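Local atomic coordinates of chitinase (Pyrococcus furiosus, PDB entry 2CWR), a protein that binds chitin as the carbohydrate-recognising domain of a hyperthermophilic chitinase, an enzyme that hydrolyses chitin. Residues 28-40 against 91-103. Sequence-based numbering, arbitrary orientation.
Sequences TLNLDGQYDWTVK and VEEITLEINGQVI
The carbonyl oxygen of K40 is gripped twice: T95 N donates to K40 O at 2.8 Å, nearly straight at 170°, and a water that also donates to E93 OE2 reaches the same oxygen. E93 OE2 further accepts T95 OG1, which comes from above the carboxylate plane. K40 N returns a bond to T95 O, and T38 pairs likewise with E97, so strands 38-43 and 91-98 run antiparallel with V39 and L96 as the non-hydrogen-bonded pair between. On the face of T38, K40, T95 and E97, the extended chains of K40 and E97 cross, their long salt bridge (K40 NZ to E97 OE2 3.4 Å) backed by CH2 groups lying against the carboxylate. The face of V39 and L96 turns into the core of a two-sheet beta-sandwich, the fold of this cellulose-binding-domain family. There L96, its CG anti to the backbone N (chi1 169°), sets CD1 against V39 CG2 and, from the opposing sheet, L29 CD1, and CD2 against L31 CD2. I98 CG2 meets Y35 CD2 at 3.4 Å, while I98 CD1 sits over one ring face, offset to the rim. Y35 OH donates to D32 OD1 at 2.6 Å; an alanine at Y35 would probably open a gap beside I98 and leave D32 OD1 without this donor.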
ATOM      1  N   THR A  28       1.893   0.690   7.571  1.00  9.30           N
ATOM      2  CA  THR A  28       1.781   1.745   8.569  1.00 10.57           C
ATOM      3  C   THR A  28       2.529   2.947   8.027  1.00  9.72           C
ATOM      4  O   THR A  28       3.684   2.835   7.617  1.00 11.27           O
ATOM      5  CB  THR A  28       2.401   1.356   9.920  1.00 13.61           C
ATOM      6  OG1 THR A  28       1.711   0.224  10.453  1.00 11.59           O
ATOM      7  CG2 THR A  28       2.285   2.518  10.909  1.00 15.60           C
ATOM      8  N   LEU A  29       1.859   4.094   8.011  1.00 11.38           N
ATOM      9  CA  LEU A  29       2.462   5.321   7.519  1.00 10.90           C
ATOM     10  C   LEU A  29       2.747   6.238   8.700  1.00 13.19           C
ATOM     11  O   LEU A  29       1.842   6.581   9.462  1.00 13.23           O
ATOM     12  CB  LEU A  29       1.516   6.028   6.547  1.00 12.91           C
ATOM     13  CG  LEU A  29       1.021   5.217   5.346  1.00 12.58           C
ATOM     14  CD1 LEU A  29       0.138   6.094   4.462  1.00 12.79           C
ATOM     15  CD2 LEU A  29       2.211   4.701   4.552  1.00 10.65           C
ATOM     16  N   ASN A  30       4.008   6.618   8.855  1.00 13.00           N
ATOM     17  CA  ASN A  30       4.408   7.506   9.936  1.00 13.92           C
ATOM     18  C   ASN A  30       4.599   8.878   9.309  1.00 14.99           C
ATOM     19  O   ASN A  30       5.649   9.179   8.745  1.00 19.20           O
ATOM     20  CB  ASN A  30       5.704   6.995  10.562  1.00 13.67           C
ATOM     21  CG  ASN A  30       5.575   5.564  11.057  1.00 16.04           C
ATOM     22  OD1 ASN A  30       4.781   5.275  11.951  1.00 20.21           O
ATOM     23  ND2 ASN A  30       6.350   4.661  10.469  1.00 16.15           N
ATOM     24  N   LEU A  31       3.561   9.702   9.409  1.00 15.86           N
ATOM     25  CA  LEU A  31       3.565  11.031   8.816  1.00 18.38           C
ATOM     26  C   LEU A  31       3.758  12.155   9.829  1.00 19.66           C
ATOM     27  O   LEU A  31       3.514  11.981  11.023  1.00 20.39           O
ATOM     28  CB  LEU A  31       2.250  11.243   8.062  1.00 17.46           C
ATOM     29  CG  LEU A  31       1.822  10.053   7.193  1.00 16.63           C
ATOM     30  CD1 LEU A  31       0.492  10.346   6.525  1.00 17.20           C
ATOM     31  CD2 LEU A  31       2.892   9.765   6.154  1.00 17.89           C
ATOM     32  N   ASP A  32       4.185  13.312   9.333  1.00 22.32           N
ATOM     33  CA  ASP A  32       4.408  14.475  10.183  1.00 24.82           C
ATOM     34  C   ASP A  32       3.143  15.322  10.276  1.00 26.68           C
ATOM     35  O   ASP A  32       3.193  16.499  10.630  1.00 26.47           O
ATOM     36  CB  ASP A  32       5.566  15.321   9.634  1.00 24.24           C
ATOM     37  CG  ASP A  32       5.260  15.934   8.277  1.00 30.28           C
ATOM     38  OD1 ASP A  32       4.159  15.695   7.740  1.00 29.48           O
ATOM     39  OD2 ASP A  32       6.127  16.661   7.744  1.00 27.25           O
ATOM     40  N   GLY A  33       2.006  14.708   9.955  1.00 24.13           N
ATOM     41  CA  GLY A  33       0.731  15.403  10.004  1.00 22.77           C
ATOM     42  C   GLY A  33      -0.350  14.579   9.331  1.00 26.01           C
ATOM     43  O   GLY A  33      -0.161  13.387   9.083  1.00 21.66           O
ATOM     44  N   GLN A  34      -1.484  15.203   9.034  1.00 22.12           N
ATOM     45  CA  GLN A  34      -2.577  14.497   8.379  1.00 22.69           C
ATOM     46  C   GLN A  34      -2.627  14.862   6.902  1.00 22.36           C
ATOM     47  O   GLN A  34      -2.633  16.040   6.540  1.00 24.38           O
ATOM     48  CB  GLN A  34      -3.904  14.835   9.061  1.00 24.20           C
ATOM     49  CG  GLN A  34      -3.938  14.435  10.527  1.00 29.93           C
ATOM     50  CD  GLN A  34      -5.284  14.682  11.175  1.00 36.71           C
ATOM     51  OE1 GLN A  34      -5.805  15.796  11.146  1.00 44.12           O
ATOM     52  NE2 GLN A  34      -5.854  13.640  11.771  1.00 39.45           N
ATOM     53  N   TYR A  35      -2.648  13.844   6.048  1.00 18.69           N
ATOM     54  CA  TYR A  35      -2.683  14.065   4.609  1.00 17.76           C
ATOM     55  C   TYR A  35      -3.594  13.071   3.911  1.00 20.42           C
ATOM     56  O   TYR A  35      -3.875  11.993   4.434  1.00 17.87           O
ATOM     57  CB  TYR A  35      -1.285  13.912   3.997  1.00 20.01           C
ATOM     58  CG  TYR A  35      -0.211  14.791   4.590  1.00 18.37           C
ATOM     59  CD1 TYR A  35       0.367  14.492   5.826  1.00 19.77           C
ATOM     60  CD2 TYR A  35       0.240  15.916   3.907  1.00 22.59           C
ATOM     61  CE1 TYR A  35       1.373  15.301   6.364  1.00 18.28           C
ATOM     62  CE2 TYR A  35       1.240  16.728   4.431  1.00 23.73           C
ATOM     63  CZ  TYR A  35       1.802  16.417   5.657  1.00 21.84           C
ATOM     64  OH  TYR A  35       2.790  17.229   6.165  1.00 22.21           O
ATOM     65  N   ASP A  36      -4.052  13.448   2.725  1.00 19.52           N
ATOM     66  CA  ASP A  36      -4.879  12.564   1.917  1.00 22.83           C
ATOM     67  C   ASP A  36      -3.792  11.896   1.077  1.00 18.65           C
ATOM     68  O   ASP A  36      -3.627  12.179  -0.107  1.00 21.05           O
ATOM     69  CB  ASP A  36      -5.841  13.379   1.046  1.00 23.00           C
ATOM     70  CG  ASP A  36      -6.967  12.535   0.465  1.00 31.55           C
ATOM     71  OD1 ASP A  36      -7.889  13.117  -0.144  1.00 32.95           O
ATOM     72  OD2 ASP A  36      -6.933  11.296   0.612  1.00 21.93           O
ATOM     73  N   TRP A  37      -3.034  11.024   1.735  1.00 16.86           N
ATOM     74  CA  TRP A  37      -1.906  10.321   1.138  1.00 15.63           C
ATOM     75  C   TRP A  37      -2.193   9.368  -0.014  1.00 12.98           C
ATOM     76  O   TRP A  37      -3.339   9.073  -0.335  1.00 12.86           O
ATOM     77  CB  TRP A  37      -1.147   9.564   2.233  1.00 13.83           C
ATOM     78  CG  TRP A  37      -2.024   8.689   3.083  1.00 12.49           C
ATOM     79  CD1 TRP A  37      -2.544   8.991   4.306  1.00 10.57           C
ATOM     80  CD2 TRP A  37      -2.481   7.370   2.766  1.00 12.43           C
ATOM     81  NE1 TRP A  37      -3.294   7.939   4.778  1.00 12.20           N
ATOM     82  CE2 TRP A  37      -3.273   6.931   3.851  1.00 10.55           C
ATOM     83  CE3 TRP A  37      -2.299   6.515   1.670  1.00 12.69           C
ATOM     84  CZ2 TRP A  37      -3.886   5.670   3.874  1.00 11.86           C
ATOM     85  CZ3 TRP A  37      -2.908   5.261   1.691  1.00 10.36           C
ATOM     86  CH2 TRP A  37      -3.693   4.853   2.788  1.00 11.31           C
ATOM     87  N   THR A  38      -1.114   8.891  -0.626  1.00 13.31           N
ATOM     88  CA  THR A  38      -1.186   7.956  -1.739  1.00 13.77           C
ATOM     89  C   THR A  38      -0.071   6.931  -1.588  1.00 13.98           C
ATOM     90  O   THR A  38       1.070   7.294  -1.313  1.00 14.38           O
ATOM     91  CB  THR A  38      -0.982   8.672  -3.090  1.00 17.81           C
ATOM     92  OG1 THR A  38      -2.057   9.589  -3.314  1.00 17.93           O
ATOM     93  CG2 THR A  38      -0.939   7.664  -4.230  1.00 17.02           C
ATOM     94  N   VAL A  39      -0.402   5.654  -1.744  1.00 11.91           N
ATOM     95  CA  VAL A  39       0.606   4.601  -1.674  1.00  8.94           C
ATOM     96  C   VAL A  39       0.482   3.817  -2.972  1.00 13.33           C
ATOM     97  O   VAL A  39      -0.571   3.247  -3.264  1.00 11.36           O
ATOM     98  CB  VAL A  39       0.393   3.664  -0.459  1.00  8.49           C
ATOM     99  CG1 VAL A  39       1.344   2.476  -0.543  1.00 11.98           C
ATOM    100  CG2 VAL A  39       0.655   4.430   0.834  1.00 11.95           C
ATOM    101  N   LYS A  40       1.546   3.828  -3.767  1.00  9.99           N
ATOM    102  CA  LYS A  40       1.542   3.129  -5.045  1.00 10.29           C
ATOM    103  C   LYS A  40       2.204   1.774  -4.897  1.00 10.61           C
ATOM    104  O   LYS A  40       3.293   1.656  -4.340  1.00 12.78           O
ATOM    105  CB  LYS A  40       2.272   3.957  -6.108  1.00 14.22           C
ATOM    106  CG  LYS A  40       1.597   5.290  -6.402  1.00 23.86           C
ATOM    107  CD  LYS A  40       2.269   6.021  -7.552  1.00 32.59           C
ATOM    108  CE  LYS A  40       1.474   7.262  -7.942  1.00 37.45           C
ATOM    109  NZ  LYS A  40       2.075   7.963  -9.111  1.00 43.42           N
ATOM    110  N   VAL A  91       4.695  -8.594  -4.548  1.00 15.80           N
ATOM    111  CA  VAL A  91       4.818  -7.164  -4.796  1.00 15.97           C
ATOM    112  C   VAL A  91       6.270  -6.787  -5.062  1.00 18.04           C
ATOM    113  O   VAL A  91       7.180  -7.316  -4.426  1.00 18.83           O
ATOM    114  CB  VAL A  91       4.286  -6.367  -3.581  1.00 17.28           C
ATOM    115  CG1 VAL A  91       4.560  -4.889  -3.753  1.00 14.07           C
ATOM    116  CG2 VAL A  91       2.793  -6.616  -3.423  1.00 13.58           C
ATOM    117  N   GLU A  92       6.482  -5.872  -6.002  1.00 15.96           N
ATOM    118  CA  GLU A  92       7.832  -5.442  -6.353  1.00 18.19           C
ATOM    119  C   GLU A  92       8.195  -4.118  -5.703  1.00 15.75           C
ATOM    120  O   GLU A  92       9.365  -3.857  -5.415  1.00 16.65           O
ATOM    121  CB  GLU A  92       7.967  -5.309  -7.871  1.00 20.16           C
ATOM    122  CG  GLU A  92       7.484  -6.526  -8.637  1.00 19.99           C
ATOM    123  CD  GLU A  92       7.791  -6.440 -10.114  1.00 26.75           C
ATOM    124  OE1 GLU A  92       8.019  -5.314 -10.607  1.00 26.64           O
ATOM    125  OE2 GLU A  92       7.791  -7.496 -10.781  1.00 25.55           O
ATOM    126  N   GLU A  93       7.191  -3.281  -5.472  1.00 15.59           N
ATOM    127  CA  GLU A  93       7.440  -1.983  -4.869  1.00 15.26           C
ATOM    128  C   GLU A  93       6.217  -1.417  -4.160  1.00 14.51           C
ATOM    129  O   GLU A  93       5.087  -1.581  -4.617  1.00 13.39           O
ATOM    130  CB  GLU A  93       7.899  -0.997  -5.947  1.00 18.67           C
ATOM    131  CG  GLU A  93       8.238   0.388  -5.422  1.00 32.23           C
ATOM    132  CD  GLU A  93       8.649   1.347  -6.524  1.00 43.69           C
ATOM    133  OE1 GLU A  93       9.631   1.050  -7.238  1.00 49.83           O
ATOM    134  OE2 GLU A  93       7.991   2.401  -6.675  1.00 39.70           O
ATOM    135  N   ILE A  94       6.461  -0.762  -3.031  1.00 10.40           N
ATOM    136  CA  ILE A  94       5.404  -0.122  -2.253  1.00 10.35           C
ATOM    137  C   ILE A  94       5.976   1.244  -1.924  1.00 14.65           C
ATOM    138  O   ILE A  94       6.930   1.360  -1.147  1.00 14.02           O
ATOM    139  CB  ILE A  94       5.093  -0.893  -0.960  1.00 12.02           C
ATOM    140  CG1 ILE A  94       4.597  -2.302  -1.307  1.00 15.56           C
ATOM    141  CG2 ILE A  94       4.030  -0.143  -0.164  1.00 13.82           C
ATOM    142  CD1 ILE A  94       4.333  -3.188  -0.093  1.00 17.16           C
ATOM    143  N   THR A  95       5.394   2.279  -2.520  1.00 12.25           N
ATOM    144  CA  THR A  95       5.908   3.630  -2.350  1.00 13.60           C
ATOM    145  C   THR A  95       4.899   4.663  -1.876  1.00 11.45           C
ATOM    146  O   THR A  95       3.799   4.764  -2.414  1.00 14.09           O
ATOM    147  CB  THR A  95       6.505   4.118  -3.675  1.00 16.70           C
ATOM    148  OG1 THR A  95       7.453   3.152  -4.149  1.00 17.38           O
ATOM    149  CG2 THR A  95       7.192   5.459  -3.491  1.00 21.13           C
ATOM    150  N   LEU A  96       5.299   5.443  -0.878  1.00 10.20           N
ATOM    151  CA  LEU A  96       4.450   6.486  -0.318  1.00 10.73           C
ATOM    152  C   LEU A  96       4.672   7.826  -1.017  1.00 14.49           C
ATOM    153  O   LEU A  96       5.812   8.258  -1.204  1.00 15.22           O
ATOM    154  CB  LEU A  96       4.739   6.644   1.178  1.00 14.09           C
ATOM    155  CG  LEU A  96       4.128   7.860   1.885  1.00 14.00           C
ATOM    156  CD1 LEU A  96       2.610   7.786   1.838  1.00 11.09           C
ATOM    157  CD2 LEU A  96       4.616   7.898   3.327  1.00 14.82           C
ATOM    158  N   GLU A  97       3.574   8.469  -1.402  1.00 16.25           N
ATOM    159  CA  GLU A  97       3.625   9.773  -2.054  1.00 19.05           C
ATOM    160  C   GLU A  97       2.670  10.725  -1.345  1.00 22.14           C
ATOM    161  O   GLU A  97       1.609  10.320  -0.861  1.00 22.66           O
ATOM    162  CB  GLU A  97       3.218   9.679  -3.531  1.00 22.36           C
ATOM    163  CG  GLU A  97       4.192   8.917  -4.419  1.00 29.20           C
ATOM    164  CD  GLU A  97       3.815   8.971  -5.896  1.00 34.31           C
ATOM    165  OE1 GLU A  97       4.526   8.350  -6.713  1.00 37.54           O
ATOM    166  OE2 GLU A  97       2.815   9.633  -6.242  1.00 31.53           O
ATOM    167  N   ILE A  98       3.059  11.990  -1.274  1.00 20.62           N
ATOM    168  CA  ILE A  98       2.231  13.014  -0.654  1.00 28.34           C
ATOM    169  C   ILE A  98       2.365  14.270  -1.500  1.00 31.80           C
ATOM    170  O   ILE A  98       3.476  14.743  -1.748  1.00 30.29           O
ATOM    171  CB  ILE A  98       2.675  13.312   0.794  1.00 29.73           C
ATOM    172  CG1 ILE A  98       2.398  12.091   1.676  1.00 36.74           C
ATOM    173  CG2 ILE A  98       1.937  14.540   1.326  1.00 30.14           C
ATOM    174  CD1 ILE A  98       2.708  12.295   3.142  1.00 37.88           C
ATOM    175  N   ASN A  99       1.231  14.793  -1.957  1.00 34.61           N
ATOM    176  CA  ASN A  99       1.228  15.985  -2.796  1.00 38.19           C
ATOM    177  C   ASN A  99       1.982  15.687  -4.091  1.00 36.30           C
ATOM    178  O   ASN A  99       2.643  16.557  -4.654  1.00 36.89           O
ATOM    179  CB  ASN A  99       1.885  17.154  -2.057  1.00 43.41           C
ATOM    180  CG  ASN A  99       1.106  17.574  -0.820  1.00 49.16           C
ATOM    181  OD1 ASN A  99       1.583  18.377  -0.015  1.00 51.27           O
ATOM    182  ND2 ASN A  99      -0.101  17.037  -0.669  1.00 50.99           N
ATOM    183  N   GLY A 100       1.881  14.441  -4.544  1.00 34.17           N
ATOM    184  CA  GLY A 100       2.539  14.032  -5.772  1.00 35.34           C
ATOM    185  C   GLY A 100       4.040  13.842  -5.670  1.00 36.13           C
ATOM    186  O   GLY A 100       4.714  13.692  -6.688  1.00 36.73           O
ATOM    187  N   GLN A 101       4.570  13.840  -4.450  1.00 30.29           N
ATOM    188  CA  GLN A 101       6.006  13.669  -4.253  1.00 31.09           C
ATOM    189  C   GLN A 101       6.342  12.449  -3.402  1.00 24.91           C
ATOM    190  O   GLN A 101       5.790  12.266  -2.316  1.00 24.43           O
ATOM    191  CB  GLN A 101       6.593  14.916  -3.596  1.00 38.03           C
ATOM    192  CG  GLN A 101       6.465  16.176  -4.430  1.00 48.82           C
ATOM    193  CD  GLN A 101       6.957  17.403  -3.692  1.00 54.56           C
ATOM    194  OE1 GLN A 101       6.391  17.796  -2.673  1.00 57.87           O
ATOM    195  NE2 GLN A 101       8.022  18.013  -4.202  1.00 58.66           N
ATOM    196  N   VAL A 102       7.255  11.619  -3.899  1.00 24.44           N
ATOM    197  CA  VAL A 102       7.676  10.424  -3.176  1.00 20.40           C
ATOM    198  C   VAL A 102       8.361  10.819  -1.875  1.00 20.50           C
ATOM    199  O   VAL A 102       9.215  11.710  -1.855  1.00 19.83           O
ATOM    200  CB  VAL A 102       8.658   9.574  -4.013  1.00 18.25           C
ATOM    201  CG1 VAL A 102       9.236   8.448  -3.164  1.00 22.48           C
ATOM    202  CG2 VAL A 102       7.941   8.996  -5.227  1.00 22.51           C
ATOM    203  N   ILE A 103       7.985  10.153  -0.790  1.00 16.08           N
ATOM    204  CA  ILE A 103       8.565  10.434   0.513  1.00 25.74           C
ATOM    205  C   ILE A 103       9.835   9.614   0.695  1.00 28.73           C
ATOM    206  O   ILE A 103       9.794   8.393   0.428  1.00 30.50           O
ATOM    207  CB  ILE A 103       7.574  10.087   1.645  1.00 26.92           C
ATOM    208  CG1 ILE A 103       6.293  10.906   1.480  1.00 30.36           C
ATOM    209  CG2 ILE A 103       8.205  10.360   2.999  1.00 32.45           C
ATOM    210  CD1 ILE A 103       6.503  12.410   1.536  1.00 36.10           C
ATOM    211  OXT ILE A 103      10.852  10.208   1.106  1.00 29.22           O
TER
HETATM  212  O   HOH W   1       5.333   1.855  -6.521  1.00 37.74           O